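PDB 3T8R: staphylococcus aureus CymR from Staphylococcus aureus, which probably binds DNA as a dimeric Rrf2-type transcriptional regulator, sensing oxidation through thiol chemistry and controlling stress resistance and the oxidative response. Local coordinates for residues G27-L31 with K32-E36. Numbering follows the deposited sequence.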
ATOM      1  N   GLY A  27     -14.888   4.417 -32.044  1.00 49.76           N
ATOM      2  CA  GLY A  27     -13.860   5.227 -32.666  1.00 48.73           C
ATOM      3  C   GLY A  27     -12.724   5.527 -31.709  1.00 51.28           C
ATOM      4  O   GLY A  27     -12.303   4.655 -30.948  1.00 50.99           O
ATOM      5  N   CYS A  28     -12.243   6.764 -31.721  1.00 48.06           N
ATOM      6  CA  CYS A  28     -11.010   7.082 -31.014  1.00 43.14           C
ATOM      7  C   CYS A  28     -11.071   8.306 -30.114  1.00 44.18           C
ATOM      8  O   CYS A  28     -11.967   9.144 -30.222  1.00 45.94           O
ATOM      9  CB  CYS A  28      -9.875   7.252 -32.019  1.00 43.63           C
ATOM     10  SG  CYS A  28      -9.610   5.791 -33.032  1.00 58.37           S
ATOM     11  N   ILE A  29     -10.098   8.387 -29.213  1.00 38.51           N
ATOM     12  CA  ILE A  29      -9.899   9.566 -28.398  1.00 37.72           C
ATOM     13  C   ILE A  29      -8.496  10.087 -28.665  1.00 36.82           C
ATOM     14  O   ILE A  29      -7.531   9.317 -28.682  1.00 32.65           O
ATOM     15  CB  ILE A  29     -10.043   9.250 -26.908  1.00 35.86           C
ATOM     16  CG1 ILE A  29     -11.364   8.526 -26.644  1.00 42.06           C
ATOM     17  CG2 ILE A  29      -9.972  10.529 -26.079  1.00 42.18           C
ATOM     18  CD1 ILE A  29     -12.580   9.304 -27.111  1.00 45.47           C
ATOM     19  N   SER A  30      -8.381  11.389 -28.897  1.00 37.78           N
ATOM     20  CA  SER A  30      -7.079  11.984 -29.168  1.00 34.96           C
ATOM     21  C   SER A  30      -6.236  11.973 -27.910  1.00 32.97           C
ATOM     22  O   SER A  30      -6.755  12.128 -26.802  1.00 33.48           O
ATOM     23  CB  SER A  30      -7.228  13.418 -29.681  1.00 35.88           C
ATOM     24  OG  SER A  30      -7.822  14.244 -28.699  1.00 34.47           O
ATOM     25  N   LEU A  31      -4.934  11.780 -28.080  1.00 33.84           N
ATOM     26  CA  LEU A  31      -4.016  11.911 -26.959  1.00 31.39           C
ATOM     27  C   LEU A  31      -4.169  13.303 -26.391  1.00 33.18           C
ATOM     28  O   LEU A  31      -4.189  13.498 -25.174  1.00 32.87           O
ATOM     29  CB  LEU A  31      -2.571  11.711 -27.412  1.00 36.63           C
ATOM     30  CG  LEU A  31      -2.048  10.278 -27.330  1.00 39.18           C
ATOM     31  CD1 LEU A  31      -0.543  10.292 -27.107  1.00 38.90           C
ATOM     32  CD2 LEU A  31      -2.740   9.536 -26.206  1.00 38.36           C
ATOM     33  N   LYS A  32      -4.288  14.272 -27.288  1.00 32.85           N
ATOM     34  CA  LYS A  32      -4.434  15.663 -26.877  1.00 36.92           C
ATOM     35  C   LYS A  32      -5.593  15.847 -25.900  1.00 31.94           C
ATOM     36  O   LYS A  32      -5.451  16.523 -24.882  1.00 33.25           O
ATOM     37  CB  LYS A  32      -4.613  16.566 -28.095  1.00 37.69           C
ATOM     38  CG  LYS A  32      -4.856  18.023 -27.755  1.00 42.96           C
ATOM     39  CD  LYS A  32      -4.611  18.917 -28.963  1.00 44.75           C
ATOM     40  CE  LYS A  32      -5.268  18.351 -30.205  1.00 46.20           C
ATOM     41  NZ  LYS A  32      -5.045  19.214 -31.401  1.00 55.53           N
ATOM     42  N   SER A  33      -6.734  15.234 -26.200  1.00 35.05           N
ATOM     43  CA  SER A  33      -7.905  15.400 -25.343  1.00 34.87           C
ATOM     44  C   SER A  33      -7.737  14.703 -23.978  1.00 34.20           C
ATOM     45  O   SER A  33      -8.123  15.246 -22.958  1.00 32.57           O
ATOM     46  CB  SER A  33      -9.190  14.965 -26.056  1.00 38.33           C
ATOM     47  OG  SER A  33      -9.432  13.580 -25.904  1.00 42.47           O
ATOM     48  N   ILE A  34      -7.133  13.520 -23.964  1.00 30.47           N
ATOM     49  CA  ILE A  34      -6.882  12.816 -22.707  1.00 30.97           C
ATOM     50  C   ILE A  34      -5.910  13.578 -21.809  1.00 30.23           C
ATOM     51  O   ILE A  34      -6.143  13.717 -20.603  1.00 32.66           O
ATOM     52  CB  ILE A  34      -6.351  11.382 -22.953  1.00 33.05           C
ATOM     53  CG1 ILE A  34      -7.407  10.555 -23.682  1.00 34.43           C
ATOM     54  CG2 ILE A  34      -5.997  10.709 -21.630  1.00 34.02           C
ATOM     55  CD1 ILE A  34      -6.856   9.343 -24.402  1.00 34.04           C
ATOM     56  N   ALA A  35      -4.822  14.077 -22.390  1.00 28.91           N
ATOM     57  CA  ALA A  35      -3.835  14.840 -21.635  1.00 28.79           C
ATOM     58  C   ALA A  35      -4.488  16.071 -21.022  1.00 29.49           C
ATOM     59  O   ALA A  35      -4.298  16.372 -19.844  1.00 29.63           O
ATOM     60  CB  ALA A  35      -2.665  15.248 -22.529  1.00 31.16           C
ATOM     61  N   GLU A  36      -5.256  16.782 -21.836  1.00 31.28           N
ATOM     62  CA  GLU A  36      -5.943  17.970 -21.367  1.00 35.14           C
ATOM     63  C   GLU A  36      -6.922  17.607 -20.265  1.00 34.77           C
ATOM     64  O   GLU A  36      -6.939  18.250 -19.222  1.00 35.75           O
ATOM     65  CB  GLU A  36      -6.634  18.695 -22.526  1.00 35.80           C
ATOM     66  CG  GLU A  36      -5.688  19.634 -23.264  1.00 45.29           C
ATOM     67  CD  GLU A  36      -6.195  20.071 -24.626  1.00 45.23           C
ATOM     68  OE1 GLU A  36      -7.296  19.639 -25.035  1.00 48.11           O
ATOM     69  OE2 GLU A  36      -5.478  20.846 -25.291  1.00 48.58           O
TER
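With chi1 of 63°, the hydroxyl of S30 is set between its own backbone N and carbonyl carbon, and from there OG turns forward to the opening turn of helix 31-37. S33 OG lies likewise between its own N and carbonyl carbon, though with chi1 opened to 87°, and is directed back at the carbonyl of S30. S30 occupies the N-cap: its OG accepts from S33 N at 2.9 Å, with an N-H...O angle of 146°, supplying an acceptor to an amide of the first turn that has no earlier helical carbonyl to bind. The carbonyl O of S30 is gripped in turn by two donors, I34 N at 3.2 Å in a nearly straight bond and the S33 hydroxyl, also 3.2 Å from it. Both come from the same face of the carbonyl plane, and a weak, strongly bent bond from S33 N adds to them. One residue further on, A35 N donates to L31 O at 2.9 Å, continuing the regular helical pattern.

I29 flanks the cap: its CG2 methyl, anti to the backbone N, lies 3.1 Å from S33 OG and makes an apolar contact with I34 CG1 at 3.5 Å; the two isoleucine side chains cross at about a right angle. The L31 side chain starts out away from 32-36 and packs on L45, E46 and V49 of helix 42-54, while I29 touches L20 and I34 touches L16, both of helix 8-21. Backbone bonds of I29 with Y68 and of L31 with G66 join the segment to strand 67-70 and the residue just before it. The whole is a serine N-cap at a strand-to-helix junction, where edge strand 29-30 of the three-stranded antiparallel sheet leads directly into helix 31-37, as expected of a winged helix-turn-helix domain of the Rrf2 family.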